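Local coordinates for protein agmatine ureohydrolase (Thermoplasma volcanium GSS1, PDB 3PZL) that probably hydrolyses agmatine to putrescine and urea as a manganese-dependent member of the arginase family, at residues 31-35 against 109-115; 41-47 against 90-96; 258-263 against 296-301. All coordinates share one frame; numbering follows the deposited sequence.

Contact 1: residues 31-35 against 109-115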
loop_
_atom_site.group_PDB
_atom_site.type_symbol
_atom_site.label_atom_id
_atom_site.label_comp_id
_atom_site.label_asym_id
_atom_site.label_seq_id
_atom_site.Cartn_x
_atom_site.Cartn_y
_atom_site.Cartn_z
ATOM N N GLY B 31 36.202 5.064 -11.163
ATOM C CA GLY B 31 35.787 5.726 -12.401
ATOM C C GLY B 31 35.807 4.712 -13.534
ATOM O O GLY B 31 36.326 3.589 -13.364
ATOM N N TYR B 32 35.250 5.096 -14.683
ATOM C CA TYR B 32 35.134 4.190 -15.811
ATOM C C TYR B 32 36.458 3.567 -16.228
ATOM O O TYR B 32 36.562 2.352 -16.383
ATOM C CB TYR B 32 34.525 4.891 -17.014
ATOM C CG TYR B 32 34.493 4.021 -18.269
ATOM C CD1 TYR B 32 33.632 2.917 -18.361
ATOM C CD2 TYR B 32 35.325 4.295 -19.354
ATOM C CE1 TYR B 32 33.595 2.129 -19.502
ATOM C CE2 TYR B 32 35.295 3.510 -20.499
ATOM C CZ TYR B 32 34.431 2.429 -20.569
ATOM O OH TYR B 32 34.395 1.641 -21.699
ATOM N N GLU B 33 37.464 4.408 -16.403
ATOM C CA GLU B 33 38.770 3.981 -16.893
ATOM C C GLU B 33 39.418 2.862 -16.074
ATOM O O GLU B 33 40.005 1.939 -16.632
ATOM C CB GLU B 33 39.688 5.186 -16.971
ATOM C CG GLU B 33 38.915 6.464 -17.310
ATOM C CD GLU B 33 39.854 7.574 -17.677
ATOM O OE1 GLU B 33 40.754 7.902 -16.849
ATOM O OE2 GLU B 33 39.707 8.109 -18.808
ATOM N N GLU B 34 39.288 2.946 -14.755
ATOM C CA GLU B 34 39.834 1.958 -13.852
ATOM C C GLU B 34 38.821 0.859 -13.516
ATOM O O GLU B 34 39.043 0.080 -12.593
ATOM C CB GLU B 34 40.246 2.639 -12.553
ATOM C CG GLU B 34 41.008 3.950 -12.719
ATOM C CD GLU B 34 41.629 4.419 -11.399
ATOM O OE1 GLU B 34 41.023 4.108 -10.332
ATOM O OE2 GLU B 34 42.721 5.084 -11.429
ATOM N N ALA B 35 37.714 0.770 -14.245
ATOM C CA ALA B 35 36.691 -0.212 -13.889
ATOM C C ALA B 35 36.697 -1.457 -14.763
ATOM O O ALA B 35 36.911 -1.353 -15.978
ATOM C CB ALA B 35 35.337 0.439 -13.931
ATOM N N ALA B 109 31.240 0.095 -27.073
ATOM C CA ALA B 109 32.292 0.894 -26.444
ATOM C C ALA B 109 32.912 0.171 -25.241
ATOM O O ALA B 109 34.130 -0.036 -25.198
ATOM C CB ALA B 109 31.757 2.253 -26.055
ATOM N N VAL B 110 32.066 -0.251 -24.299
ATOM C CA VAL B 110 32.537 -0.864 -23.062
ATOM C C VAL B 110 33.219 -2.215 -23.319
ATOM O O VAL B 110 34.177 -2.576 -22.643
ATOM C CB VAL B 110 31.376 -0.982 -22.046
ATOM C CG1 VAL B 110 31.777 -1.742 -20.784
ATOM C CG2 VAL B 110 30.880 0.392 -21.695
HETATM N N MSE B 111 32.740 -2.951 -24.309
HETATM C CA MSE B 111 33.380 -4.194 -24.675
HETATM C C MSE B 111 34.750 -3.973 -25.364
HETATM O O MSE B 111 35.731 -4.621 -24.998
HETATM C CB MSE B 111 32.422 -5.060 -25.484
HETATM C CG MSE B 111 31.197 -5.494 -24.661
HETATM SE SE MSE B 111 30.001 -6.889 -25.430
HETATM C CE MSE B 111 29.667 -6.112 -27.165
ATOM N N SER B 112 34.833 -3.038 -26.317
ATOM C CA SER B 112 36.141 -2.620 -26.887
ATOM C C SER B 112 37.247 -2.423 -25.845
ATOM O O SER B 112 38.406 -2.731 -26.104
ATOM C CB SER B 112 36.024 -1.298 -27.643
ATOM O OG SER B 112 34.917 -1.274 -28.498
ATOM N N ASP B 113 36.893 -1.893 -24.683
ATOM C CA ASP B 113 37.869 -1.548 -23.680
ATOM C C ASP B 113 38.098 -2.701 -22.748
ATOM O O ASP B 113 38.748 -2.543 -21.711
ATOM C CB ASP B 113 37.410 -0.317 -22.897
ATOM C CG ASP B 113 37.135 0.873 -23.806
ATOM O OD1 ASP B 113 37.612 0.852 -24.980
ATOM O OD2 ASP B 113 36.438 1.809 -23.360
ATOM N N GLY B 114 37.554 -3.857 -23.125
ATOM C CA GLY B 114 37.683 -5.092 -22.350
ATOM C C GLY B 114 37.005 -5.028 -20.997
ATOM O O GLY B 114 37.381 -5.729 -20.059
ATOM N N LYS B 115 36.016 -4.153 -20.903
ATOM C CA LYS B 115 35.248 -3.977 -19.699
ATOM C C LYS B 115 34.011 -4.833 -19.811
ATOM O O LYS B 115 33.695 -5.321 -20.886
ATOM C CB LYS B 115 34.887 -2.501 -19.540
ATOM C CG LYS B 115 35.989 -1.681 -18.956
ATOM C CD LYS B 115 35.982 -0.277 -19.469
ATOM C CE LYS B 115 36.916 0.595 -18.665
ATOM N NZ LYS B 115 38.177 -0.097 -18.282
#

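Contact 2: residues 41-47 against 90-96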
loop_
_atom_site.group_PDB
_atom_site.type_symbol
_atom_site.label_atom_id
_atom_site.label_comp_id
_atom_site.label_asym_id
_atom_site.label_seq_id
_atom_site.Cartn_x
_atom_site.Cartn_y
_atom_site.Cartn_z
ATOM N N GLY B 41 22.279 2.399 -15.829
ATOM C CA GLY B 41 20.853 2.289 -15.924
ATOM C C GLY B 41 20.292 2.882 -17.185
ATOM O O GLY B 41 20.801 3.871 -17.711
ATOM N N ILE B 42 19.213 2.269 -17.658
ATOM C CA ILE B 42 18.472 2.761 -18.801
ATOM C C ILE B 42 16.987 2.751 -18.424
ATOM O O ILE B 42 16.355 1.713 -18.414
ATOM C CB ILE B 42 18.828 1.895 -20.034
ATOM C CG1 ILE B 42 20.217 2.316 -20.523
ATOM C CG2 ILE B 42 17.783 1.998 -21.158
ATOM C CD1 ILE B 42 20.876 1.326 -21.367
ATOM N N PRO B 43 16.433 3.913 -18.068
ATOM C CA PRO B 43 15.075 3.988 -17.562
ATOM C C PRO B 43 14.038 4.085 -18.669
ATOM O O PRO B 43 13.442 5.146 -18.877
ATOM C CB PRO B 43 15.086 5.274 -16.724
ATOM C CG PRO B 43 16.333 5.996 -17.093
ATOM C CD PRO B 43 17.065 5.236 -18.126
ATOM N N PHE B 44 13.821 2.995 -19.383
ATOM C CA PHE B 44 12.915 3.036 -20.524
ATOM C C PHE B 44 11.816 1.998 -20.406
ATOM O O PHE B 44 12.040 0.868 -19.997
ATOM C CB PHE B 44 13.652 2.893 -21.851
ATOM C CG PHE B 44 12.735 2.753 -23.016
ATOM C CD1 PHE B 44 12.224 3.880 -23.633
ATOM C CD2 PHE B 44 12.370 1.493 -23.493
ATOM C CE1 PHE B 44 11.378 3.763 -24.709
ATOM C CE2 PHE B 44 11.524 1.373 -24.561
ATOM C CZ PHE B 44 11.029 2.509 -25.170
ATOM N N ASP B 45 10.626 2.379 -20.842
ATOM C CA ASP B 45 9.423 1.730 -20.360
ATOM C C ASP B 45 8.326 1.746 -21.390
ATOM O O ASP B 45 7.308 1.072 -21.218
ATOM C CB ASP B 45 8.923 2.555 -19.175
ATOM C CG ASP B 45 8.237 1.733 -18.188
ATOM O OD1 ASP B 45 7.918 0.573 -18.576
ATOM O OD2 ASP B 45 8.010 2.227 -17.042
ATOM N N ASN B 46 8.522 2.550 -22.431
ATOM C CA ASN B 46 7.429 3.007 -23.264
ATOM C C ASN B 46 7.003 1.991 -24.312
ATOM O O ASN B 46 6.731 2.323 -25.475
ATOM C CB ASN B 46 7.771 4.360 -23.905
ATOM C CG ASN B 46 6.553 5.202 -24.131
ATOM O OD1 ASN B 46 5.669 5.266 -23.266
ATOM N ND2 ASN B 46 6.477 5.830 -25.301
ATOM N N THR B 47 6.939 0.743 -23.894
ATOM C CA THR B 47 6.356 -0.286 -24.729
ATOM C C THR B 47 5.603 -1.283 -23.828
ATOM O O THR B 47 4.985 -2.236 -24.325
ATOM C CB THR B 47 7.451 -0.965 -25.639
ATOM O OG1 THR B 47 6.993 -1.054 -26.988
ATOM C CG2 THR B 47 7.825 -2.331 -25.169
HETATM N N MSE B 90 20.542 7.081 -18.028
HETATM C CA MSE B 90 20.460 7.771 -19.295
HETATM C C MSE B 90 19.193 8.584 -19.223
HETATM O O MSE B 90 18.297 8.221 -18.483
HETATM C CB MSE B 90 20.400 6.732 -20.413
HETATM C CG MSE B 90 19.971 7.231 -21.768
HETATM SE SE MSE B 90 19.525 5.722 -22.963
HETATM C CE MSE B 90 18.709 6.735 -24.452
ATOM N N GLU B 91 19.113 9.685 -19.978
ATOM C CA GLU B 91 17.867 10.475 -20.118
ATOM C C GLU B 91 16.705 9.558 -20.450
ATOM O O GLU B 91 16.869 8.502 -21.073
ATOM C CB GLU B 91 17.947 11.518 -21.254
ATOM C CG GLU B 91 18.937 12.677 -21.080
ATOM C CD GLU B 91 19.522 13.120 -22.452
ATOM O OE1 GLU B 91 18.788 12.988 -23.467
ATOM O OE2 GLU B 91 20.703 13.589 -22.524
ATOM N N GLU B 92 15.523 9.967 -20.039
ATOM C CA GLU B 92 14.357 9.254 -20.420
ATOM C C GLU B 92 14.003 9.652 -21.853
ATOM O O GLU B 92 14.265 10.784 -22.283
ATOM C CB GLU B 92 13.240 9.598 -19.459
ATOM C CG GLU B 92 13.461 9.060 -18.041
ATOM C CD GLU B 92 12.145 9.005 -17.246
ATOM O OE1 GLU B 92 11.369 10.007 -17.271
ATOM O OE2 GLU B 92 11.878 7.956 -16.596
ATOM N N SER B 93 13.421 8.712 -22.591
ATOM C CA SER B 93 13.024 8.940 -23.973
ATOM C C SER B 93 11.794 8.094 -24.285
ATOM O O SER B 93 11.622 7.009 -23.713
ATOM C CB SER B 93 14.190 8.586 -24.899
ATOM O OG SER B 93 13.825 8.696 -26.271
ATOM N N GLU B 94 10.929 8.578 -25.173
ATOM C CA GLU B 94 9.744 7.799 -25.530
ATOM C C GLU B 94 9.974 6.916 -26.743
ATOM O O GLU B 94 9.123 6.087 -27.092
ATOM C CB GLU B 94 8.549 8.712 -25.737
ATOM C CG GLU B 94 8.053 9.322 -24.402
ATOM C CD GLU B 94 6.655 9.966 -24.455
ATOM O OE1 GLU B 94 6.143 10.229 -25.575
ATOM O OE2 GLU B 94 6.084 10.256 -23.363
ATOM N N ASP B 95 11.142 7.080 -27.358
ATOM C CA ASP B 95 11.467 6.419 -28.607
ATOM C C ASP B 95 12.349 5.150 -28.449
ATOM O O ASP B 95 13.531 5.237 -28.069
ATOM C CB ASP B 95 12.126 7.429 -29.559
ATOM C CG ASP B 95 12.523 6.800 -30.883
ATOM O OD1 ASP B 95 11.868 5.802 -31.319
ATOM O OD2 ASP B 95 13.495 7.308 -31.479
ATOM N N VAL B 96 11.767 3.991 -28.774
ATOM C CA VAL B 96 12.447 2.695 -28.629
ATOM C C VAL B 96 13.718 2.624 -29.488
ATOM O O VAL B 96 14.792 2.296 -28.977
ATOM C CB VAL B 96 11.499 1.471 -28.923
ATOM C CG1 VAL B 96 12.021 0.205 -28.273
ATOM C CG2 VAL B 96 10.113 1.737 -28.412
#

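Contact 3: residues 258-263 against 296-301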
loop_
_atom_site.group_PDB
_atom_site.type_symbol
_atom_site.label_atom_id
_atom_site.label_comp_id
_atom_site.label_asym_id
_atom_site.label_seq_id
_atom_site.Cartn_x
_atom_site.Cartn_y
_atom_site.Cartn_z
ATOM N N ILE B 258 23.902 -18.183 -13.123
ATOM C CA ILE B 258 24.855 -17.108 -13.179
ATOM C C ILE B 258 26.187 -17.550 -12.617
ATOM O O ILE B 258 27.223 -17.384 -13.261
ATOM C CB ILE B 258 24.313 -15.873 -12.436
ATOM C CG1 ILE B 258 23.011 -15.388 -13.116
ATOM C CG2 ILE B 258 25.351 -14.772 -12.396
ATOM C CD1 ILE B 258 22.242 -14.365 -12.364
ATOM N N GLU B 259 26.159 -18.092 -11.404
ATOM C CA GLU B 259 27.320 -18.737 -10.761
ATOM C C GLU B 259 28.164 -19.473 -11.841
ATOM O O GLU B 259 29.341 -19.189 -12.039
ATOM C CB GLU B 259 26.756 -19.772 -9.785
ATOM C CG GLU B 259 27.481 -20.004 -8.528
ATOM C CD GLU B 259 26.900 -21.178 -7.723
ATOM O OE1 GLU B 259 26.410 -22.169 -8.302
ATOM O OE2 GLU B 259 26.930 -21.116 -6.480
ATOM N N ARG B 260 27.505 -20.388 -12.553
ATOM C CA ARG B 260 28.130 -21.314 -13.470
ATOM C C ARG B 260 28.580 -20.717 -14.813
ATOM O O ARG B 260 29.431 -21.282 -15.471
ATOM C CB ARG B 260 27.145 -22.447 -13.731
ATOM C CG ARG B 260 26.973 -23.432 -12.583
ATOM C CD ARG B 260 28.204 -24.323 -12.378
ATOM N NE ARG B 260 28.779 -24.846 -13.626
ATOM C CZ ARG B 260 28.179 -25.724 -14.442
ATOM N NH1 ARG B 260 26.953 -26.192 -14.186
ATOM N NH2 ARG B 260 28.797 -26.120 -15.548
ATOM N N LEU B 261 28.023 -19.580 -15.196
ATOM C CA LEU B 261 28.253 -19.020 -16.514
ATOM C C LEU B 261 28.942 -17.648 -16.580
ATOM O O LEU B 261 29.204 -17.144 -17.669
ATOM C CB LEU B 261 26.926 -18.959 -17.269
ATOM C CG LEU B 261 26.591 -20.069 -18.251
ATOM C CD1 LEU B 261 27.256 -21.396 -17.927
ATOM C CD2 LEU B 261 25.105 -20.250 -18.312
ATOM N N SER B 262 29.224 -17.038 -15.436
ATOM C CA SER B 262 29.675 -15.638 -15.418
ATOM C C SER B 262 31.134 -15.532 -15.860
ATOM O O SER B 262 31.566 -14.479 -16.303
ATOM C CB SER B 262 29.512 -15.028 -14.043
ATOM O OG SER B 262 30.227 -15.819 -13.131
ATOM N N TYR B 263 31.879 -16.624 -15.745
ATOM C CA TYR B 263 33.253 -16.661 -16.221
ATOM C C TYR B 263 33.409 -16.566 -17.754
ATOM O O TYR B 263 34.462 -16.224 -18.245
ATOM C CB TYR B 263 33.948 -17.921 -15.685
ATOM C CG TYR B 263 33.681 -19.191 -16.464
ATOM C CD1 TYR B 263 32.477 -19.880 -16.325
ATOM C CD2 TYR B 263 34.661 -19.729 -17.313
ATOM C CE1 TYR B 263 32.235 -21.052 -17.026
ATOM C CE2 TYR B 263 34.441 -20.912 -18.026
ATOM C CZ TYR B 263 33.226 -21.565 -17.880
ATOM O OH TYR B 263 32.993 -22.724 -18.581
ATOM N N SER B 296 30.992 -14.330 -8.411
ATOM C CA SER B 296 31.331 -15.667 -8.887
ATOM C C SER B 296 32.310 -15.613 -10.054
ATOM O O SER B 296 33.102 -16.538 -10.260
ATOM C CB SER B 296 30.097 -16.444 -9.300
ATOM O OG SER B 296 29.555 -15.865 -10.457
ATOM N N ARG B 297 32.254 -14.537 -10.827
ATOM C CA ARG B 297 33.226 -14.349 -11.893
ATOM C C ARG B 297 34.619 -14.043 -11.342
ATOM O O ARG B 297 35.615 -14.539 -11.873
ATOM C CB ARG B 297 32.785 -13.235 -12.843
ATOM C CG ARG B 297 33.650 -13.110 -14.056
ATOM C CD ARG B 297 32.969 -12.275 -15.116
ATOM N NE ARG B 297 33.655 -12.364 -16.408
ATOM C CZ ARG B 297 34.734 -11.660 -16.715
ATOM N NH1 ARG B 297 35.224 -10.813 -15.826
ATOM N NH2 ARG B 297 35.308 -11.782 -17.906
ATOM N N GLU B 298 34.687 -13.238 -10.284
ATOM C CA GLU B 298 35.952 -12.912 -9.667
ATOM C C GLU B 298 36.556 -14.136 -9.028
ATOM O O GLU B 298 37.787 -14.276 -9.017
ATOM C CB GLU B 298 35.809 -11.787 -8.627
ATOM C CG GLU B 298 35.617 -10.380 -9.216
ATOM C CD GLU B 298 36.772 -9.934 -10.104
ATOM O OE1 GLU B 298 37.899 -9.832 -9.614
ATOM O OE2 GLU B 298 36.558 -9.656 -11.289
ATOM N N LYS B 299 35.696 -15.011 -8.492
ATOM C CA LYS B 299 36.131 -16.289 -7.891
ATOM C C LYS B 299 36.821 -17.149 -8.926
ATOM O O LYS B 299 37.766 -17.854 -8.608
ATOM C CB LYS B 299 34.963 -17.078 -7.317
ATOM C CG LYS B 299 35.355 -18.248 -6.428
ATOM C CD LYS B 299 34.255 -19.341 -6.432
ATOM C CE LYS B 299 34.085 -20.041 -5.063
ATOM N NZ LYS B 299 35.152 -21.017 -4.778
ATOM N N TYR B 300 36.350 -17.082 -10.167
ATOM C CA TYR B 300 36.928 -17.877 -11.221
ATOM C C TYR B 300 38.317 -17.355 -11.543
ATOM O O TYR B 300 39.267 -18.137 -11.611
ATOM C CB TYR B 300 36.031 -17.929 -12.474
ATOM C CG TYR B 300 36.577 -18.846 -13.541
ATOM C CD1 TYR B 300 36.226 -20.184 -13.582
ATOM C CD2 TYR B 300 37.475 -18.379 -14.490
ATOM C CE1 TYR B 300 36.752 -21.028 -14.551
ATOM C CE2 TYR B 300 38.003 -19.205 -15.453
ATOM C CZ TYR B 300 37.640 -20.523 -15.484
ATOM O OH TYR B 300 38.177 -21.345 -16.461
ATOM N N TYR B 301 38.432 -16.042 -11.714
ATOM C CA TYR B 301 39.714 -15.427 -12.077
ATOM C C TYR B 301 40.733 -15.352 -10.966
ATOM O O TYR B 301 41.906 -15.138 -11.227
ATOM C CB TYR B 301 39.527 -14.089 -12.803
ATOM C CG TYR B 301 38.768 -14.353 -14.084
ATOM C CD1 TYR B 301 39.433 -14.809 -15.252
ATOM C CD2 TYR B 301 37.358 -14.255 -14.111
ATOM C CE1 TYR B 301 38.711 -15.103 -16.419
ATOM C CE2 TYR B 301 36.627 -14.539 -15.256
ATOM C CZ TYR B 301 37.301 -14.967 -16.413
ATOM O OH TYR B 301 36.567 -15.243 -17.565
#

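Contact 1: residues 31-35 against 109-115
The type I beta turn Y32-A35 faces the C-terminal end of helix 96-112, with the CA atoms of A35 and K115 7.1 Å apart. A Schellman motif ends that helix: G114, at positive phi, is its C-prime residue, K115 N bonds V110 O and G114 N bonds M111 O. Y32 bridges the gap. With CG anti to the backbone N (chi1 175°), its ring extends from the turn to the helix end. There Y32 OH donates to D113 OD2 over 2.6 Å, meeting the carboxylate on the anti side and 28° out of its plane. CG2 of V110 lies 3.9 Å from CE1 of Y32, approaching the ring obliquely. The aliphatic part of K115 runs back over one face of the Y32 ring, in a CH-pi contact with CE 3.7 Å from the centroid. With a leucine in place of Y32, D113 would probably lose its phenolic partner and the K115 chain its flat support. Outside the contact, A13 of the second subunit packs on Y32 and E33. NZ of K115 ends between two turn carbonyls, in the carbonyl plane of A35 O at 2.9 Å and above that of E33 O at 3.2 Å.

Contact 2: residues 41-47 against 90-96
F44, M90 and P43 carry the meeting of two loops at the C-terminal ends of neighbouring parallel strands, 37-42 and 84-90, in the alpha/beta sheet of the arginase fold. The F44 ring reaches the opposite loop with CG anti to the backbone N (chi1 172°). Its edge is directed at backbone and aliphatic groups: S93 O lies in the F44 ring plane, 3.2 Å from CD1, where the C-H edge can probably face the partial negative charge of the carbonyl oxygen. CZ of F44 meets CG2 of V96, the first residue of helix 96-112, at 3.5 Å. D95, just before it, is the N-cap, its OD2 weakly bonded to Y98 N. Over one face of the ring lies the backbone N of N46.

P43, the centre of an inverse gamma turn, sets its CD 3.2 Å from M90 O. M90, a selenomethionine, gives its backbone N to G41 O over 3.2 Å, with the donor above the carbonyl plane. From there its extended side chain runs past I42, SE of M90 lying 4.2 Å from CG1 of I42, toward V99 and T102 of helix 96-112. The backbone of M90 also pairs antiparallel with a strand of the second subunit, so the sheet continues across that interface.

At the far end, where the T47 side chain is about 9 Å from a bound manganese ion, ND2 of N46 donates to E94 O along a carbonyl lone pair, 3.2 Å away and nearly in its own amide plane. OD1 of N46 is bonded by NH1 of R52 of the same chain, while R52 of the third subunit packs on N46. Apolar packing and two hydrogen bonds to backbone carbonyls join the loops, with no salt bridge between them, so the contact probably depends little on charge.

Contact 3: residues 258-263 against 296-301
Y263 lays its ring on that of Y300 in an offset stack, centroids 4.6 Å apart and planes at 30°. CB of Y263 also sits over the Y300 face, 3.8 Å from the ring centroid, so the methylene and the ring of Y263 share one side of the Y300 ring. The first torsion of Y263 (chi1 82°) puts CG between the backbone N and the carbonyl carbon and folds the ring back against Y300. Next to Y263, S262 OG and S296 OG, the latter one turn before Y300, hydrogen-bond at 2.8 Å. I258 O lies 3.4 Å from S262 OG, and S296 OG is also bonded to V292 O. CB of R297 packs 3.6 Å from S262 OG. Farther along, Y301 OH hydrogen-bonds to Y263 O, though the modelled length is too short to trust.

These contacts join the C-terminal end of helix 251-261 to the last turns of helix 281-303. The first of these helices forms the beta-alpha-beta crossover between the adjacent parallel strands 223-229 and 265-271, and the second follows strand 265-271, so helices on either side of that strand in sequence pack together here.

Several groups position the first shell. On the helix 281-303 side, CE2 of Y301 stands over the centre of the R297 guanidinium, 3.7 Å above its plane, and NH1 of R297 bonds Y37 OH. The Y300 ring meets H304 edge-to-face. On the other side, Y263 OH bonds OD1 of D218 on helix 202-220. OE1 of E259, whose CA lies 3.7 Å from S296 OG, forms a salt bridge with R256.

From the N terminus, residues 31-35 come first, just ahead of strand 37-42, and the chain comes back to them at 109-115, where contact 1 closes a long loop. Contact 2 is nested inside it: 41-47, at the other end of the same strand, meets 90-96 just before helix 96-112, whose far end belongs to contact 1. Both also touch the second subunit. Contact 3 opens later, in series, and closes a shorter loop that contains strand 265-271. Contacts 1 and 3 approach to about 7 Å between nearest atoms, and R297 reaches Y37 at the start of strand 37-42. Contacts 2 and 3 lie on opposite sides of the chain's centre.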